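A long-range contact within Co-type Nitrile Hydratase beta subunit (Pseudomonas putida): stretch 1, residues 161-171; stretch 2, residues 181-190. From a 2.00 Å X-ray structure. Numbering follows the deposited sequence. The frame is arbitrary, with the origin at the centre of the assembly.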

# COMPACT_ATOMS: atom_id res chain seq x y z
N VAL B 161 -4.77 -21.38 5.08
CA VAL B 161 -5.37 -20.24 5.75
C VAL B 161 -4.66 -20.06 7.09
O VAL B 161 -4.60 -20.98 7.90
N VAL B 162 -4.09 -18.88 7.32
CA VAL B 162 -3.39 -18.63 8.59
C VAL B 162 -4.05 -17.53 9.44
O VAL B 162 -3.82 -17.45 10.65
N ILE B 163 -4.87 -16.68 8.81
CA ILE B 163 -5.64 -15.68 9.53
C ILE B 163 -6.99 -15.47 8.87
O ILE B 163 -7.06 -15.34 7.64
N ASP B 164 -8.05 -15.40 9.66
CA ASP B 164 -9.33 -14.93 9.15
C ASP B 164 -9.50 -13.50 9.68
O ASP B 164 -9.62 -13.30 10.88
N HIS B 165 -9.48 -12.51 8.79
CA HIS B 165 -9.55 -11.10 9.22
C HIS B 165 -10.96 -10.59 9.46
O HIS B 165 -11.14 -9.45 9.90
N GLY B 166 -11.97 -11.40 9.16
CA GLY B 166 -13.34 -10.94 9.25
C GLY B 166 -13.85 -10.43 7.92
O GLY B 166 -13.26 -10.69 6.87
N VAL B 167 -14.93 -9.67 7.97
CA VAL B 167 -15.69 -9.31 6.79
C VAL B 167 -15.27 -7.97 6.18
O VAL B 167 -15.15 -6.98 6.89
N PHE B 168 -15.10 -7.94 4.86
CA PHE B 168 -14.70 -6.73 4.14
C PHE B 168 -15.46 -6.57 2.84
O PHE B 168 -15.96 -7.55 2.27
N VAL B 169 -15.53 -5.34 2.35
CA VAL B 169 -16.05 -5.06 1.03
C VAL B 169 -15.30 -5.91 -0.01
O VAL B 169 -14.11 -6.20 0.17
N THR B 170 -15.98 -6.32 -1.07
CA THR B 170 -15.35 -7.02 -2.19
C THR B 170 -15.02 -6.03 -3.32
O THR B 170 -15.93 -5.43 -3.93
N PRO B 171 -13.73 -5.88 -3.64
CA PRO B 171 -13.30 -4.92 -4.66
C PRO B 171 -13.79 -5.30 -6.04
O PRO B 171 -14.11 -4.39 -6.81
N HIS B 181 -20.97 -6.50 -1.67
CA HIS B 181 -20.92 -7.96 -1.46
C HIS B 181 -19.91 -8.40 -0.42
O HIS B 181 -18.99 -9.15 -0.72
N PRO B 182 -20.07 -7.94 0.82
CA PRO B 182 -19.04 -8.18 1.82
C PRO B 182 -18.87 -9.67 2.15
O PRO B 182 -19.83 -10.43 2.17
N GLN B 183 -17.63 -10.07 2.39
CA GLN B 183 -17.32 -11.47 2.67
C GLN B 183 -16.00 -11.49 3.42
O GLN B 183 -15.33 -10.45 3.56
N HIS B 184 -15.63 -12.66 3.92
CA HIS B 184 -14.39 -12.80 4.66
C HIS B 184 -13.14 -12.65 3.80
O HIS B 184 -13.12 -13.02 2.60
N VAL B 185 -12.10 -12.11 4.42
CA VAL B 185 -10.77 -12.03 3.82
C VAL B 185 -9.83 -12.82 4.71
O VAL B 185 -9.86 -12.68 5.95
N TYR B 186 -9.00 -13.66 4.11
CA TYR B 186 -8.07 -14.48 4.87
C TYR B 186 -6.66 -14.16 4.42
O TYR B 186 -6.43 -13.87 3.24
N THR B 187 -5.70 -14.22 5.33
CA THR B 187 -4.31 -14.37 4.89
C THR B 187 -4.03 -15.84 4.61
O THR B 187 -4.29 -16.71 5.46
N VAL B 188 -3.51 -16.12 3.41
CA VAL B 188 -3.22 -17.49 3.01
C VAL B 188 -1.73 -17.63 2.81
O VAL B 188 -1.13 -16.79 2.15
N SER B 189 -1.13 -18.68 3.36
CA SER B 189 0.32 -18.87 3.29
C SER B 189 0.67 -19.92 2.22
O SER B 189 0.11 -21.01 2.20
N PHE B 190 1.61 -19.57 1.34
CA PHE B 190 2.06 -20.44 0.26
C PHE B 190 3.53 -20.69 0.44
O PHE B 190 4.27 -19.78 0.76

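Antiparallel strands joined by backbone hydrogen bonds leave few polar groups unanswered, but a beta bulge disturbs the alternation, and side chains often supply the missing partners. The pairing of strand 161-168 with strand 183-190 in this nitrile hydratase beta subunit shows two solutions, because the register slips by one residue between Val161 and Ile163, where a shared carbonyl suffices, and again between Asp164 and Val167, where a side chain steps in.

At the first bulge a single carbonyl serves two amides. Thr187 O accepts from Val162 N at 2.9 Å, nearly in line, and weakly from Ile163 N at 3.4 Å; Thr187 N returns a bond to Ile163 O at 2.9 Å. At the second bulge two cross-strand main-chain bonds remain, His165 N to Val185 O at 2.9 Å and Val185 N to Gly166 O at 3.1 Å, and Gly166 N turns to a side chain. At the far end the pairing closes with Phe168 N to Gln183 O at 2.8 Å and Gln183 N to Phe168 O at 3.0 Å.

The side chain of Asp164 (chi1 t) binds the second bulge from one face of the sheet. Asp164 OD1 accepts from Gly166 N within its own strand at 2.8 Å, and from the ring of His184 across the gap, His184 ND1 to Asp164 OD1 also at 2.8 Å. One carboxylate oxygen thus satisfies a bulge amide and an imidazole donor together. The positive phi of Gly166 would jam a CB against the preceding carbonyl oxygen, so the backbone itself calls for glycine here. His184 (chi1 m) meets Asp164 at its ring edge and offers a face to Val167 (chi1 t), whose CG2 lies 3.9 Å from the centroid of the His184 ring in a CH-pi contact. The other methyl, Val167 CG1, reaches Pro182 CB at 3.5 Å. Farther along this face, Tyr186 (chi1 m) packs against Val161 (chi1 t), with Val161 CG1 3.7 Å from Tyr186 CD2; the Tyr186 hydroxyl is satisfied elsewhere in the structure.

His165 shows how a sideways CA-to-CB bond can still deliver a polar group. In its m rotamer the ring end comes nearer the partner strand, and His165 NE2 donates to Thr187 OG1 at 2.7 Å. Thr187 (chi1 m) shares its face of the sheet with Ile163, and its methyl meets a neighbour, CG2 of Thr187 lying 3.7 Å from Val162 CG2. Phe168 (chi1 m) adds an apolar contact, Phe168 CD2 lying 3.8 Å from Val185 CG2.

Beyond the paired strands, Thr170 points toward stretch 2 and forms a short relay. In the m rotamer Thr170 OG1 donates to His181 O at 2.7 Å while accepting from Gln183 NE2 at 2.9 Å. The p rotamer and extended chi2 of Gln183 bring its amide to that hydroxyl, and both its OE1 and NE2 also find hydrogen bonds elsewhere in the structure. The hydroxyl therefore works as donor and acceptor at once, tying a loop carbonyl to a strand side chain.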

# COMPACT_ATOMS: atom_id res chain seq x y z
CB VAL B 161 -6.88 -20.44 5.97
CG1 VAL B 161 -7.48 -19.24 6.75
CG2 VAL B 161 -7.60 -20.62 4.62
CB VAL B 162 -1.89 -18.32 8.40
CG1 VAL B 162 -1.13 -19.57 7.94
CG2 VAL B 162 -1.67 -17.15 7.41
CB ILE B 163 -4.96 -14.28 9.55
CG1 ILE B 163 -3.52 -14.36 10.04
CG2 ILE B 163 -5.79 -13.28 10.38
CD1 ILE B 163 -2.76 -13.04 9.92
CB ASP B 164 -10.47 -15.83 9.64
CG ASP B 164 -11.84 -15.33 9.26
OD1 ASP B 164 -11.97 -14.20 8.71
OD2 ASP B 164 -12.81 -16.07 9.52
CB HIS B 165 -8.84 -10.20 8.20
CG HIS B 165 -7.37 -10.47 8.10
ND1 HIS B 165 -6.46 -9.99 9.02
CD2 HIS B 165 -6.65 -11.16 7.18
CE1 HIS B 165 -5.25 -10.38 8.68
NE2 HIS B 165 -5.34 -11.10 7.57
CB VAL B 167 -17.20 -9.27 7.10
CG1 VAL B 167 -18.00 -8.76 5.90
CG2 VAL B 167 -17.68 -10.66 7.51
CB PHE B 168 -13.20 -6.77 3.83
CG PHE B 168 -12.33 -6.63 5.05
CD1 PHE B 168 -11.88 -5.38 5.45
CD2 PHE B 168 -11.99 -7.73 5.81
CE1 PHE B 168 -11.08 -5.23 6.60
CE2 PHE B 168 -11.22 -7.60 6.96
CZ PHE B 168 -10.76 -6.34 7.35
CB VAL B 169 -15.83 -3.56 0.67
CG1 VAL B 169 -16.11 -3.30 -0.82
CG2 VAL B 169 -16.69 -2.66 1.58
CB THR B 170 -16.28 -8.13 -2.73
OG1 THR B 170 -16.49 -9.12 -1.72
CG2 THR B 170 -15.67 -8.80 -3.99
CB PRO B 171 -11.76 -4.98 -4.60
CG PRO B 171 -11.46 -5.65 -3.31
CD PRO B 171 -12.58 -6.61 -3.07
CB HIS B 181 -20.67 -8.68 -2.77
CG HIS B 181 -21.79 -8.53 -3.75
ND1 HIS B 181 -22.84 -9.41 -3.83
CD2 HIS B 181 -22.04 -7.56 -4.67
CE1 HIS B 181 -23.68 -9.02 -4.77
NE2 HIS B 181 -23.21 -7.90 -5.29
CB PRO B 182 -19.55 -7.41 3.06
CG PRO B 182 -20.61 -6.52 2.55
CD PRO B 182 -21.19 -7.15 1.34
CB GLN B 183 -17.23 -12.29 1.37
CG GLN B 183 -16.12 -11.82 0.41
CD GLN B 183 -16.05 -12.62 -0.89
OE1 GLN B 183 -16.09 -13.86 -0.88
NE2 GLN B 183 -15.94 -11.91 -2.02
CB HIS B 184 -14.37 -14.13 5.41
CG HIS B 184 -15.22 -14.13 6.64
ND1 HIS B 184 -14.69 -14.05 7.91
CD2 HIS B 184 -16.56 -14.16 6.79
CE1 HIS B 184 -15.67 -14.06 8.79
NE2 HIS B 184 -16.82 -14.12 8.14
CB VAL B 185 -10.30 -10.56 3.73
CG1 VAL B 185 -8.82 -10.49 3.35
CG2 VAL B 185 -11.16 -9.78 2.74
CB TYR B 186 -8.31 -15.97 4.59
CG TYR B 186 -9.76 -16.44 4.72
CD1 TYR B 186 -10.63 -16.39 3.63
CD2 TYR B 186 -10.23 -16.96 5.92
CE1 TYR B 186 -11.94 -16.83 3.75
CE2 TYR B 186 -11.54 -17.41 6.04
CZ TYR B 186 -12.38 -17.34 4.97
OH TYR B 186 -13.68 -17.77 5.07
CB THR B 187 -3.28 -13.86 5.91
OG1 THR B 187 -3.49 -12.47 6.14
CG2 THR B 187 -1.85 -14.05 5.37
CB VAL B 188 -3.93 -17.85 1.72
CG1 VAL B 188 -3.54 -19.27 1.26
CG2 VAL B 188 -5.45 -17.73 1.88
CB SER B 189 0.87 -19.29 4.66
OG SER B 189 2.25 -19.55 4.61
CB PHE B 190 1.87 -19.75 -1.10
CG PHE B 190 0.44 -19.42 -1.43
CD1 PHE B 190 -0.08 -18.18 -1.14
CD2 PHE B 190 -0.37 -20.35 -2.08
CE1 PHE B 190 -1.40 -17.85 -1.45
CE2 PHE B 190 -1.70 -20.04 -2.38
CZ PHE B 190 -2.21 -18.79 -2.08